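Local coordinates for UPF0255 protein frsA (Vibrio vulnificus, PDB 4I4C) that probably hydrolyses carboxylic esters to an alcohol and a carboxylate, as a member of the FrsA family with an alpha/beta-hydrolase fold, at residues V266-F271 against R280-E285; V195-A200 against R246-V251; T23-Q28 against S80-Q85; S47-L52 against P138-D143. All coordinates share one frame; numbering follows the deposited sequence.

From the N terminus, contact 3 opens first at 23-28. Contact 4 opens at 47-52, before contact 3 closes its loop at 80-85, and closes in turn at 138-143, so the two cross. They lie about 10 Å apart between centres, are bridged by Thr-23 OG1 and Asp-143 OD2, and tie together the loops and helix ends of the N-terminal helical part. The remaining two follow in series: contact 2 closes a loop from strand 193-199 to helix 246-254, and contact 1 a short one from strand 266-271 to helix 273-284. Their strands are neighbours in the central sheet, on the opposite side of the chain's centre from contacts 3 and 4.

Contact 1 (V266-F271 against R280-E285); sequences VGLIGF and RLSFLE
Leu-268 reaches from strand 266-271 toward helix 273-284 and meets Leu-281 and Ser-282. From CB its chain rises to CG and goes straight on to CD1, which stands anti to CA (chi2 171°); this extended methyl meets both helix residues. CD1 lies 3.8 Å from Leu-281 CD2 and also rests against CB and CG of that leucine, the two side chains crossing at about a right angle. Its other neighbour is polar: Ser-282 OG approaches CD1 to 3.6 Å, but this hydroxyl is turned back along its own helix and is hydrogen-bonded to Met-278 O, so the methyl packs against an oxygen already engaged. The second branch, CD2, touches Leu-281 CD2 at 3.9 Å, leaving that one methyl in contact with both tips of Leu-268. All three residues are buried. Strand 266-271, helix 273-284 and strand 291-295 form a beta-alpha-beta unit, and the strand-to-helix turn, where alpha/beta hydrolases have their nucleophile elbow, here carries Arg-272, which lines both ligand pockets. Around the contact, Leu-268 also packs on Ile-197 of strand 193-199, Leu-281 on His-248 of helix 246-254, and Ser-282 on Cys-292 of strand 291-295.

Contact 2 (V195-A200 against R246-V251); sequences VVIVSA and RLHQAV
Ser-199 and His-248 make the polar part of this contact, a hydrogen bond between OG and NE2 modelled at 2.4 Å. That length is very short and should be read with caution, and either atom could be the donor. The hydroxyl comes to the edge of the imidazole, near its plane, and is almost equally far from CE1 (3.3 Å) and CD2 (3.4 Å), so it sits nearly straight out from NE2. Ser-199 OG is also hydrogen-bonded to Val-227 O, giving this buried hydroxyl two polar partners. Strand 195-199 and helix 246-251 run close to antiparallel, at 161°, with axes 10.4 Å apart. This is the sheet-to-helix layering of the alpha/beta-hydrolase fold: helix 246-254 lies on the connection from strand 223-226 to strand 266-271 and packs over strand 193-199 between them. The apolar part belongs to Ile-197. Its CG2, anti to the backbone N, meets the same imidazole edge in the ring plane, 3.9 Å from His-248 CD2. The other branch ends at CD1, which approaches Val-251 CG1 more loosely, at 4.5 Å. Val-251 also packs on Leu-225 of strand 223-226, and Ile-197 on Val-227.

Contact 3 (T23-Q28 against S80-Q85); sequences TSALTQ and SRTDEQ
Next to Thr-82, the residue that meets Ser-24 and Ala-25, the guanidinium of Arg-81 has Glu-84 OE1 at its edge and in its plane. This salt bridge is weak, with Arg-81 NH1 3.4 Å from Glu-84 OE1. The other oxygen of the same carboxylate takes a firmer bond, from Arg-81 N to Glu-84 OE2 at 2.9 Å, but the donor comes in above the carboxylate plane, 38° out of it. The carboxylate of Asp-83 receives Gln-85 N on the anti side of OD1 at 3.1 Å, an Asx turn. Together these bonds shape the loop 80-85 from within. Across the contact the touch is small and, from the loop side, made by Thr-82 alone. Its CG2, anti to the backbone N, packs 4.0 Å from Ala-25 CB. The hydroxyl of Ser-24 lies against the same threonine, with Ser-24 OG 3.8 Å from Thr-82 CB and as far from CG2. The two hydroxyl oxygens are too far apart to bond each other, yet both Ser-24 OG and Thr-82 OG1 are hydrogen-bonded to Glu-22 OE1. The link between the short helix 23-26 and the loop before helix 98-114 is therefore methyl packing backed by a shared carboxylate oxygen, and two hydroxyls converging on that oxygen would probably favour the ionised form of Glu-22.

Contact 4 (S47-L52 against P138-D143); sequences SWYRNL and PHLKSD
Tyr-49 and Leu-140 approach from opposite directions until Tyr-49 OH is 3.7 Å from Leu-140 CD1, a van der Waals touch of oxygen on methyl. The tyrosine gets there with its ring roughly anti to the backbone N (chi1 155°), and its hydroxyl is hydrogen-bonded to Asp-318 OD2. The second touch pairs Arg-50 with Pro-138: the arginine chain, extended from CG to NE, crosses the proline ring at about a right angle, with Arg-50 NE 4.0 Å from Pro-138 CD. The polar bonds lie around these touches. Arg-50 NE is hydrogen-bonded to Tyr-137 O, the carbonyl of the cis peptide before Pro-138, and NH1 forms a salt bridge with Asp-88. Opposite charges also face each other at longer range, Arg-50 NH2 standing 4.9 Å from Asp-143 OD2. Within 138-143 a type I beta turn is closed by Asp-143 N and Leu-140 O at 3.1 Å, and Asp-143 serves as N-cap of helix 144-163. The contact thus joins the loop between helices 31-44 and 54-60 to the one between 121-136 and 144-163, while Met-315 of helix 314-323 packs on Tyr-49, Arg-50 and Pro-138.

Contact 1 (V266-F271 against R280-E285)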
loop_
_atom_site.group_PDB
_atom_site.type_symbol
_atom_site.label_atom_id
_atom_site.label_comp_id
_atom_site.label_asym_id
_atom_site.label_seq_id
_atom_site.Cartn_x
_atom_site.Cartn_y
_atom_site.Cartn_z
ATOM N N VAL A 266 15.244 15.640 -0.074
ATOM C CA VAL A 266 14.212 14.682 0.320
ATOM C C VAL A 266 12.986 14.820 -0.564
ATOM O O VAL A 266 12.470 15.930 -0.760
ATOM C CB VAL A 266 13.751 14.920 1.779
ATOM C CG1 VAL A 266 12.547 14.031 2.117
ATOM C CG2 VAL A 266 14.895 14.691 2.744
ATOM N N GLY A 267 12.517 13.690 -1.084
ATOM C CA GLY A 267 11.286 13.638 -1.858
ATOM C C GLY A 267 10.257 12.675 -1.290
ATOM O O GLY A 267 10.511 11.987 -0.300
ATOM N N LEU A 268 9.092 12.618 -1.932
ATOM C CA LEU A 268 7.984 11.810 -1.444
ATOM C C LEU A 268 7.281 11.104 -2.597
ATOM O O LEU A 268 6.976 11.721 -3.610
ATOM C CB LEU A 268 6.964 12.685 -0.702
ATOM C CG LEU A 268 7.383 13.557 0.486
ATOM C CD1 LEU A 268 6.236 14.507 0.902
ATOM C CD2 LEU A 268 7.848 12.703 1.672
ATOM N N ILE A 269 7.041 9.801 -2.438
ATOM C CA ILE A 269 6.210 9.027 -3.364
ATOM C C ILE A 269 5.042 8.426 -2.577
ATOM O O ILE A 269 5.242 7.826 -1.526
ATOM C CB ILE A 269 7.021 7.892 -4.044
ATOM C CG1 ILE A 269 8.318 8.457 -4.655
ATOM C CG2 ILE A 269 6.194 7.222 -5.113
ATOM C CD1 ILE A 269 9.265 7.408 -5.220
ATOM N N GLY A 270 3.824 8.603 -3.073
ATOM C CA GLY A 270 2.633 8.162 -2.372
ATOM C C GLY A 270 1.662 7.483 -3.325
ATOM O O GLY A 270 1.212 8.093 -4.292
ATOM N N PHE A 271 1.366 6.210 -3.066
ATOM C CA PHE A 271 0.398 5.451 -3.856
ATOM C C PHE A 271 -0.915 5.365 -3.097
ATOM O O PHE A 271 -0.913 5.216 -1.874
ATOM C CB PHE A 271 0.908 4.026 -4.079
ATOM C CG PHE A 271 2.259 3.951 -4.735
ATOM C CD1 PHE A 271 2.374 3.935 -6.118
ATOM C CD2 PHE A 271 3.412 3.859 -3.967
ATOM C CE1 PHE A 271 3.631 3.843 -6.727
ATOM C CE2 PHE A 271 4.667 3.765 -4.566
ATOM C CZ PHE A 271 4.768 3.756 -5.949
ATOM N N ARG A 280 -0.482 16.340 1.627
ATOM C CA ARG A 280 -0.618 16.972 2.903
ATOM C C ARG A 280 0.694 17.457 3.446
ATOM O O ARG A 280 0.860 18.583 3.805
ATOM C CB ARG A 280 -1.210 16.008 3.883
ATOM C CG ARG A 280 -2.299 16.569 4.667
ATOM C CD ARG A 280 -2.572 15.786 5.847
ATOM N NE ARG A 280 -3.621 16.432 6.601
ATOM C CZ ARG A 280 -3.438 16.854 7.828
ATOM N NH1 ARG A 280 -4.370 17.458 8.489
ATOM N NH2 ARG A 280 -2.292 16.664 8.373
ATOM N N LEU A 281 1.642 16.569 3.459
ATOM C CA LEU A 281 2.988 16.887 3.922
ATOM C C LEU A 281 3.699 17.933 3.041
ATOM O O LEU A 281 4.542 18.696 3.529
ATOM C CB LEU A 281 3.822 15.604 4.033
ATOM C CG LEU A 281 5.264 15.759 4.508
ATOM C CD1 LEU A 281 5.324 16.525 5.820
ATOM C CD2 LEU A 281 5.915 14.391 4.662
ATOM N N SER A 282 3.355 17.973 1.756
ATOM C CA SER A 282 4.041 18.846 0.818
ATOM C C SER A 282 3.534 20.269 0.967
ATOM O O SER A 282 4.148 21.211 0.464
ATOM C CB SER A 282 3.847 18.366 -0.620
ATOM O OG SER A 282 4.563 17.160 -0.861
ATOM N N PHE A 283 2.406 20.417 1.657
ATOM C CA PHE A 283 1.895 21.737 2.013
ATOM C C PHE A 283 2.406 22.135 3.389
ATOM O O PHE A 283 2.655 23.312 3.651
ATOM C CB PHE A 283 0.377 21.744 2.012
ATOM C CG PHE A 283 -0.234 21.878 0.643
ATOM C CD1 PHE A 283 -0.509 20.759 -0.123
ATOM C CD2 PHE A 283 -0.558 23.127 0.134
ATOM C CE1 PHE A 283 -1.083 20.879 -1.369
ATOM C CE2 PHE A 283 -1.129 23.254 -1.114
ATOM C CZ PHE A 283 -1.395 22.128 -1.867
ATOM N N LEU A 284 2.570 21.150 4.268
ATOM C CA LEU A 284 3.006 21.425 5.633
ATOM C C LEU A 284 4.495 21.767 5.730
ATOM O O LEU A 284 4.893 22.638 6.505
ATOM C CB LEU A 284 2.650 20.259 6.559
ATOM C CG LEU A 284 1.156 20.037 6.827
ATOM C CD1 LEU A 284 0.905 18.662 7.436
ATOM C CD2 LEU A 284 0.614 21.105 7.740
ATOM N N GLU A 285 5.318 21.095 4.934
ATOM C CA GLU A 285 6.760 21.304 5.012
ATOM C C GLU A 285 7.353 21.698 3.666
ATOM O O GLU A 285 7.968 20.885 2.985
ATOM C CB GLU A 285 7.430 20.045 5.547
ATOM C CG GLU A 285 6.962 19.660 6.930
ATOM C CD GLU A 285 7.764 20.335 8.030
ATOM O OE1 GLU A 285 8.617 21.196 7.712
ATOM O OE2 GLU A 285 7.551 19.987 9.215
#

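Contact 2 (V195-A200 against R246-V251)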
loop_
_atom_site.group_PDB
_atom_site.type_symbol
_atom_site.label_atom_id
_atom_site.label_comp_id
_atom_site.label_asym_id
_atom_site.label_seq_id
_atom_site.Cartn_x
_atom_site.Cartn_y
_atom_site.Cartn_z
ATOM N N VAL A 195 16.990 11.058 -0.737
ATOM C CA VAL A 195 16.081 10.038 -0.199
ATOM C C VAL A 195 14.636 10.348 -0.532
ATOM O O VAL A 195 14.233 11.515 -0.573
ATOM C CB VAL A 195 16.261 9.886 1.349
ATOM C CG1 VAL A 195 15.890 11.177 2.082
ATOM C CG2 VAL A 195 15.467 8.687 1.889
ATOM N N VAL A 196 13.853 9.312 -0.797
ATOM C CA VAL A 196 12.422 9.497 -0.921
ATOM C C VAL A 196 11.694 8.707 0.157
ATOM O O VAL A 196 11.977 7.533 0.369
ATOM C CB VAL A 196 11.911 9.103 -2.313
ATOM C CG1 VAL A 196 12.426 10.072 -3.351
ATOM C CG2 VAL A 196 12.348 7.699 -2.658
ATOM N N ILE A 197 10.776 9.361 0.856
ATOM C CA ILE A 197 9.920 8.679 1.804
ATOM C C ILE A 197 8.741 8.171 0.990
ATOM O O ILE A 197 8.196 8.912 0.173
ATOM C CB ILE A 197 9.427 9.616 2.901
ATOM C CG1 ILE A 197 10.623 10.269 3.612
ATOM C CG2 ILE A 197 8.556 8.832 3.898
ATOM C CD1 ILE A 197 10.264 11.441 4.490
ATOM N N VAL A 198 8.375 6.903 1.180
ATOM C CA VAL A 198 7.378 6.263 0.330
ATOM C C VAL A 198 6.316 5.568 1.165
ATOM O O VAL A 198 6.655 4.807 2.065
ATOM C CB VAL A 198 8.033 5.229 -0.604
ATOM C CG1 VAL A 198 7.001 4.616 -1.528
ATOM C CG2 VAL A 198 9.170 5.864 -1.402
ATOM N N SER A 199 5.038 5.835 0.877
ATOM C CA SER A 199 3.941 5.089 1.501
ATOM C C SER A 199 2.899 4.587 0.493
ATOM O O SER A 199 2.478 5.335 -0.385
ATOM C CB SER A 199 3.262 5.940 2.573
ATOM O OG SER A 199 4.126 6.122 3.677
ATOM N N ALA A 200 2.503 3.318 0.619
ATOM C CA ALA A 200 1.402 2.772 -0.183
ATOM C C ALA A 200 0.063 2.977 0.528
ATOM O O ALA A 200 -0.011 3.726 1.503
ATOM C CB ALA A 200 1.635 1.303 -0.500
ATOM N N ARG A 246 0.850 12.769 9.999
ATOM C CA ARG A 246 1.503 12.766 11.309
ATOM C C ARG A 246 2.843 12.027 11.383
ATOM O O ARG A 246 3.845 12.574 11.839
ATOM C CB ARG A 246 0.541 12.078 12.287
ATOM C CG ARG A 246 0.509 12.611 13.686
ATOM C CD ARG A 246 -0.862 12.342 14.314
ATOM N NE ARG A 246 -0.998 11.023 14.941
ATOM C CZ ARG A 246 -1.667 9.996 14.422
ATOM N NH1 ARG A 246 -2.262 10.115 13.239
ATOM N NH2 ARG A 246 -1.746 8.845 15.092
ATOM N N LEU A 247 2.834 10.759 10.979
ATOM C CA LEU A 247 3.991 9.897 11.158
ATOM C C LEU A 247 5.086 10.252 10.160
ATOM O O LEU A 247 6.274 10.206 10.478
ATOM C CB LEU A 247 3.579 8.420 11.023
ATOM C CG LEU A 247 2.418 7.891 11.872
ATOM C CD1 LEU A 247 2.222 6.370 11.664
ATOM C CD2 LEU A 247 2.613 8.189 13.343
ATOM N N HIS A 248 4.682 10.627 8.952
ATOM C CA HIS A 248 5.644 11.055 7.939
ATOM C C HIS A 248 6.388 12.340 8.312
ATOM O O HIS A 248 7.574 12.509 7.984
ATOM C CB HIS A 248 4.947 11.202 6.592
ATOM C CG HIS A 248 4.364 9.920 6.087
ATOM N ND1 HIS A 248 3.081 9.521 6.385
ATOM C CD2 HIS A 248 4.903 8.935 5.333
ATOM C CE1 HIS A 248 2.848 8.348 5.820
ATOM N NE2 HIS A 248 3.936 7.973 5.172
ATOM N N GLN A 249 5.692 13.240 9.002
ATOM C CA GLN A 249 6.287 14.497 9.429
ATOM C C GLN A 249 7.370 14.206 10.453
ATOM O O GLN A 249 8.451 14.807 10.427
ATOM C CB GLN A 249 5.223 15.404 10.032
ATOM C CG GLN A 249 5.771 16.690 10.591
ATOM C CD GLN A 249 4.836 17.835 10.357
ATOM O OE1 GLN A 249 3.635 17.734 10.626
ATOM N NE2 GLN A 249 5.368 18.933 9.828
ATOM N N ALA A 250 7.073 13.262 11.338
ATOM C CA ALA A 250 8.012 12.851 12.375
ATOM C C ALA A 250 9.192 12.127 11.753
ATOM O O ALA A 250 10.327 12.298 12.191
ATOM C CB ALA A 250 7.325 11.965 13.427
ATOM N N VAL A 251 8.929 11.309 10.740
ATOM C CA VAL A 251 10.009 10.623 10.042
ATOM C C VAL A 251 10.859 11.654 9.288
ATOM O O VAL A 251 12.086 11.549 9.245
ATOM C CB VAL A 251 9.489 9.538 9.068
ATOM C CG1 VAL A 251 10.619 9.019 8.208
ATOM C CG2 VAL A 251 8.848 8.371 9.831
#

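Contact 3 (T23-Q28 against S80-Q85)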
loop_
_atom_site.group_PDB
_atom_site.type_symbol
_atom_site.label_atom_id
_atom_site.label_comp_id
_atom_site.label_asym_id
_atom_site.label_seq_id
_atom_site.Cartn_x
_atom_site.Cartn_y
_atom_site.Cartn_z
ATOM N N THR A 23 -11.748 -14.748 6.376
ATOM C CA THR A 23 -11.614 -13.308 6.122
ATOM C C THR A 23 -12.910 -12.565 5.828
ATOM O O THR A 23 -13.217 -11.572 6.492
ATOM C CB THR A 23 -10.614 -13.054 4.971
ATOM O OG1 THR A 23 -9.404 -13.776 5.236
ATOM C CG2 THR A 23 -10.281 -11.561 4.841
ATOM N N SER A 24 -13.673 -13.030 4.845
ATOM C CA SER A 24 -14.889 -12.313 4.471
ATOM C C SER A 24 -15.984 -12.306 5.558
ATOM O O SER A 24 -16.966 -11.580 5.443
ATOM C CB SER A 24 -15.442 -12.800 3.129
ATOM O OG SER A 24 -16.060 -14.079 3.230
ATOM N N ALA A 25 -15.794 -13.090 6.615
ATOM C CA ALA A 25 -16.817 -13.275 7.639
ATOM C C ALA A 25 -16.440 -12.529 8.909
ATOM O O ALA A 25 -17.219 -12.457 9.852
ATOM C CB ALA A 25 -17.004 -14.788 7.942
ATOM N N LEU A 26 -15.240 -11.964 8.925
ATOM C CA LEU A 26 -14.715 -11.347 10.140
ATOM C C LEU A 26 -15.451 -10.093 10.602
ATOM O O LEU A 26 -15.806 -9.956 11.772
ATOM C CB LEU A 26 -13.233 -11.054 9.964
ATOM C CG LEU A 26 -12.394 -12.336 9.929
ATOM C CD1 LEU A 26 -10.968 -12.012 9.562
ATOM C CD2 LEU A 26 -12.454 -13.064 11.273
ATOM N N THR A 27 -15.672 -9.173 9.677
ATOM C CA THR A 27 -16.212 -7.875 10.026
ATOM C C THR A 27 -17.682 -8.009 10.362
ATOM O O THR A 27 -18.443 -8.638 9.621
ATOM C CB THR A 27 -16.020 -6.888 8.873
ATOM O OG1 THR A 27 -14.637 -6.881 8.491
ATOM C CG2 THR A 27 -16.446 -5.477 9.272
ATOM N N GLN A 28 -18.070 -7.418 11.487
ATOM C CA GLN A 28 -19.454 -7.455 11.945
ATOM C C GLN A 28 -20.197 -6.237 11.419
ATOM O O GLN A 28 -19.732 -5.102 11.559
ATOM C CB GLN A 28 -19.506 -7.471 13.472
ATOM C CG GLN A 28 -18.875 -8.703 14.096
ATOM C CD GLN A 28 -19.710 -9.952 13.867
ATOM O OE1 GLN A 28 -20.733 -10.157 14.524
ATOM N NE2 GLN A 28 -19.286 -10.782 12.920
ATOM N N SER A 80 -15.482 -26.097 1.342
ATOM C CA SER A 80 -16.594 -25.208 1.643
ATOM C C SER A 80 -16.152 -23.764 1.738
ATOM O O SER A 80 -15.112 -23.450 2.336
ATOM C CB SER A 80 -17.300 -25.624 2.943
ATOM O OG SER A 80 -18.123 -26.759 2.733
ATOM N N ARG A 81 -16.961 -22.892 1.146
ATOM C CA ARG A 81 -16.696 -21.459 1.129
ATOM C C ARG A 81 -17.707 -20.713 2.000
ATOM O O ARG A 81 -18.849 -21.152 2.152
ATOM C CB ARG A 81 -16.745 -20.940 -0.312
ATOM C CG ARG A 81 -15.643 -21.512 -1.189
ATOM C CD ARG A 81 -15.626 -20.907 -2.584
ATOM N NE ARG A 81 -14.406 -21.294 -3.287
ATOM C CZ ARG A 81 -14.283 -22.446 -3.932
ATOM N NH1 ARG A 81 -15.313 -23.289 -3.939
ATOM N NH2 ARG A 81 -13.145 -22.763 -4.548
ATOM N N THR A 82 -17.285 -19.592 2.575
ATOM C CA THR A 82 -18.203 -18.731 3.313
ATOM C C THR A 82 -19.342 -18.328 2.388
ATOM O O THR A 82 -20.505 -18.316 2.785
ATOM C CB THR A 82 -17.484 -17.494 3.874
ATOM O OG1 THR A 82 -16.384 -17.931 4.686
ATOM C CG2 THR A 82 -18.433 -16.651 4.711
ATOM N N ASP A 83 -18.994 -18.059 1.135
ATOM C CA ASP A 83 -19.954 -17.674 0.109
ATOM C C ASP A 83 -19.458 -18.263 -1.188
ATOM O O ASP A 83 -18.392 -17.881 -1.671
ATOM C CB ASP A 83 -20.039 -16.153 -0.016
ATOM C CG ASP A 83 -21.273 -15.696 -0.795
ATOM O OD1 ASP A 83 -21.607 -16.316 -1.829
ATOM O OD2 ASP A 83 -21.919 -14.718 -0.362
ATOM N N GLU A 84 -20.211 -19.207 -1.747
ATOM C CA GLU A 84 -19.739 -19.931 -2.922
ATOM C C GLU A 84 -19.592 -19.031 -4.155
ATOM O O GLU A 84 -18.871 -19.375 -5.085
ATOM C CB GLU A 84 -20.618 -21.156 -3.219
ATOM C CG GLU A 84 -20.590 -22.252 -2.127
ATOM C CD GLU A 84 -19.257 -22.987 -2.020
ATOM O OE1 GLU A 84 -18.555 -23.130 -3.049
ATOM O OE2 GLU A 84 -18.913 -23.432 -0.900
ATOM N N GLN A 85 -20.259 -17.877 -4.157
ATOM C CA GLN A 85 -20.070 -16.900 -5.239
ATOM C C GLN A 85 -18.631 -16.384 -5.249
ATOM O O GLN A 85 -18.080 -16.058 -6.302
ATOM C CB GLN A 85 -21.030 -15.714 -5.083
ATOM C CG GLN A 85 -20.991 -14.725 -6.253
ATOM C CD GLN A 85 -21.906 -13.522 -6.057
ATOM O OE1 GLN A 85 -23.086 -13.676 -5.744
ATOM N NE2 GLN A 85 -21.358 -12.309 -6.237
#

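Contact 4 (S47-L52 against P138-D143)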
loop_
_atom_site.group_PDB
_atom_site.type_symbol
_atom_site.label_atom_id
_atom_site.label_comp_id
_atom_site.label_asym_id
_atom_site.label_seq_id
_atom_site.Cartn_x
_atom_site.Cartn_y
_atom_site.Cartn_z
ATOM N N SER A 47 -16.903 -12.523 -8.723
ATOM C CA SER A 47 -16.522 -13.925 -8.453
ATOM C C SER A 47 -15.515 -14.047 -7.322
ATOM O O SER A 47 -15.073 -15.150 -6.989
ATOM C CB SER A 47 -15.887 -14.551 -9.713
ATOM O OG SER A 47 -16.858 -14.813 -10.709
ATOM N N TRP A 48 -15.108 -12.908 -6.767
ATOM C CA TRP A 48 -14.075 -12.882 -5.755
ATOM C C TRP A 48 -14.520 -11.924 -4.674
ATOM O O TRP A 48 -15.165 -10.921 -4.975
ATOM C CB TRP A 48 -12.749 -12.383 -6.355
ATOM C CG TRP A 48 -12.199 -13.245 -7.437
ATOM C CD1 TRP A 48 -12.381 -13.085 -8.780
ATOM C CD2 TRP A 48 -11.355 -14.400 -7.279
ATOM N NE1 TRP A 48 -11.718 -14.071 -9.465
ATOM C CE2 TRP A 48 -11.077 -14.888 -8.570
ATOM C CE3 TRP A 48 -10.804 -15.060 -6.174
ATOM C CZ2 TRP A 48 -10.277 -16.010 -8.789
ATOM C CZ3 TRP A 48 -10.006 -16.178 -6.394
ATOM C CH2 TRP A 48 -9.754 -16.641 -7.691
ATOM N N TYR A 49 -14.207 -12.248 -3.421
ATOM C CA TYR A 49 -14.429 -11.318 -2.303
ATOM C C TYR A 49 -13.387 -10.207 -2.393
ATOM O O TYR A 49 -13.721 -9.017 -2.518
ATOM C CB TYR A 49 -14.321 -12.050 -0.961
ATOM C CG TYR A 49 -13.941 -11.147 0.194
ATOM C CD1 TYR A 49 -14.835 -10.216 0.704
ATOM C CD2 TYR A 49 -12.674 -11.230 0.772
ATOM C CE1 TYR A 49 -14.467 -9.375 1.770
ATOM C CE2 TYR A 49 -12.310 -10.420 1.825
ATOM C CZ TYR A 49 -13.197 -9.493 2.319
ATOM O OH TYR A 49 -12.803 -8.686 3.366
ATOM N N ARG A 50 -12.119 -10.608 -2.361
ATOM C CA ARG A 50 -11.019 -9.669 -2.553
ATOM C C ARG A 50 -11.065 -9.000 -3.919
ATOM O O ARG A 50 -11.488 -9.600 -4.890
ATOM C CB ARG A 50 -9.687 -10.402 -2.399
ATOM C CG ARG A 50 -9.402 -10.781 -0.970
ATOM C CD ARG A 50 -8.308 -11.816 -0.901
ATOM N NE ARG A 50 -8.055 -12.253 0.475
ATOM C CZ ARG A 50 -8.690 -13.259 1.083
ATOM N NH1 ARG A 50 -9.666 -13.925 0.463
ATOM N NH2 ARG A 50 -8.366 -13.579 2.327
ATOM N N ASN A 51 -10.643 -7.739 -3.982
ATOM C CA ASN A 51 -10.328 -7.150 -5.269
ATOM C C ASN A 51 -8.988 -7.720 -5.714
ATOM O O ASN A 51 -7.969 -7.517 -5.063
ATOM C CB ASN A 51 -10.283 -5.622 -5.205
ATOM C CG ASN A 51 -10.016 -4.987 -6.566
ATOM O OD1 ASN A 51 -9.011 -4.313 -6.752
ATOM N ND2 ASN A 51 -10.909 -5.224 -7.529
ATOM N N LEU A 52 -9.021 -8.480 -6.802
ATOM C CA LEU A 52 -7.831 -9.088 -7.388
ATOM C C LEU A 52 -6.956 -8.043 -8.066
ATOM O O LEU A 52 -7.428 -7.271 -8.905
ATOM C CB LEU A 52 -8.251 -10.124 -8.427
ATOM C CG LEU A 52 -7.989 -11.574 -8.084
ATOM C CD1 LEU A 52 -8.490 -11.866 -6.691
ATOM C CD2 LEU A 52 -8.643 -12.464 -9.133
ATOM N N PRO A 138 -6.434 -8.585 2.415
ATOM C CA PRO A 138 -6.150 -7.154 2.627
ATOM C C PRO A 138 -5.829 -6.742 4.075
ATOM O O PRO A 138 -6.058 -5.582 4.451
ATOM C CB PRO A 138 -7.464 -6.503 2.218
ATOM C CG PRO A 138 -8.487 -7.472 2.766
ATOM C CD PRO A 138 -7.881 -8.853 2.487
ATOM N N HIS A 139 -5.330 -7.666 4.885
ATOM C CA HIS A 139 -4.780 -7.311 6.197
ATOM C C HIS A 139 -5.818 -6.747 7.160
ATOM O O HIS A 139 -5.634 -5.675 7.744
ATOM C CB HIS A 139 -3.602 -6.346 6.024
ATOM C CG HIS A 139 -2.621 -6.807 4.996
ATOM N ND1 HIS A 139 -1.859 -7.944 5.161
ATOM C CD2 HIS A 139 -2.288 -6.297 3.786
ATOM C CE1 HIS A 139 -1.096 -8.115 4.098
ATOM N NE2 HIS A 139 -1.333 -7.127 3.250
ATOM N N LEU A 140 -6.928 -7.466 7.287
ATOM C CA LEU A 140 -7.939 -7.175 8.291
ATOM C C LEU A 140 -7.357 -7.491 9.663
ATOM O O LEU A 140 -6.666 -8.500 9.826
ATOM C CB LEU A 140 -9.187 -8.013 8.035
ATOM C CG LEU A 140 -9.927 -7.705 6.725
ATOM C CD1 LEU A 140 -11.282 -8.381 6.720
ATOM C CD2 LEU A 140 -10.077 -6.204 6.505
ATOM N N LYS A 141 -7.633 -6.646 10.651
ATOM C CA LYS A 141 -6.882 -6.703 11.911
ATOM C C LYS A 141 -7.221 -7.932 12.743
ATOM O O LYS A 141 -6.386 -8.433 13.503
ATOM C CB LYS A 141 -7.043 -5.415 12.737
ATOM C CG LYS A 141 -8.374 -5.280 13.462
ATOM C CD LYS A 141 -8.529 -3.896 14.097
ATOM C CE LYS A 141 -7.316 -3.531 14.942
ATOM N NZ LYS A 141 -7.324 -2.080 15.327
ATOM N N SER A 142 -8.439 -8.434 12.585
ATOM C CA SER A 142 -8.856 -9.581 13.374
ATOM C C SER A 142 -8.591 -10.892 12.640
ATOM O O SER A 142 -9.031 -11.951 13.078
ATOM C CB SER A 142 -10.335 -9.459 13.728
ATOM O OG SER A 142 -11.120 -9.394 12.551
ATOM N N ASP A 143 -7.860 -10.817 11.529
ATOM C CA ASP A 143 -7.623 -11.987 10.687
ATOM C C ASP A 143 -6.403 -12.761 11.180
ATOM O O ASP A 143 -5.270 -12.335 10.975
ATOM C CB ASP A 143 -7.436 -11.539 9.233
ATOM C CG ASP A 143 -7.459 -12.693 8.230
ATOM O OD1 ASP A 143 -7.099 -13.842 8.582
ATOM O OD2 ASP A 143 -7.806 -12.426 7.055
#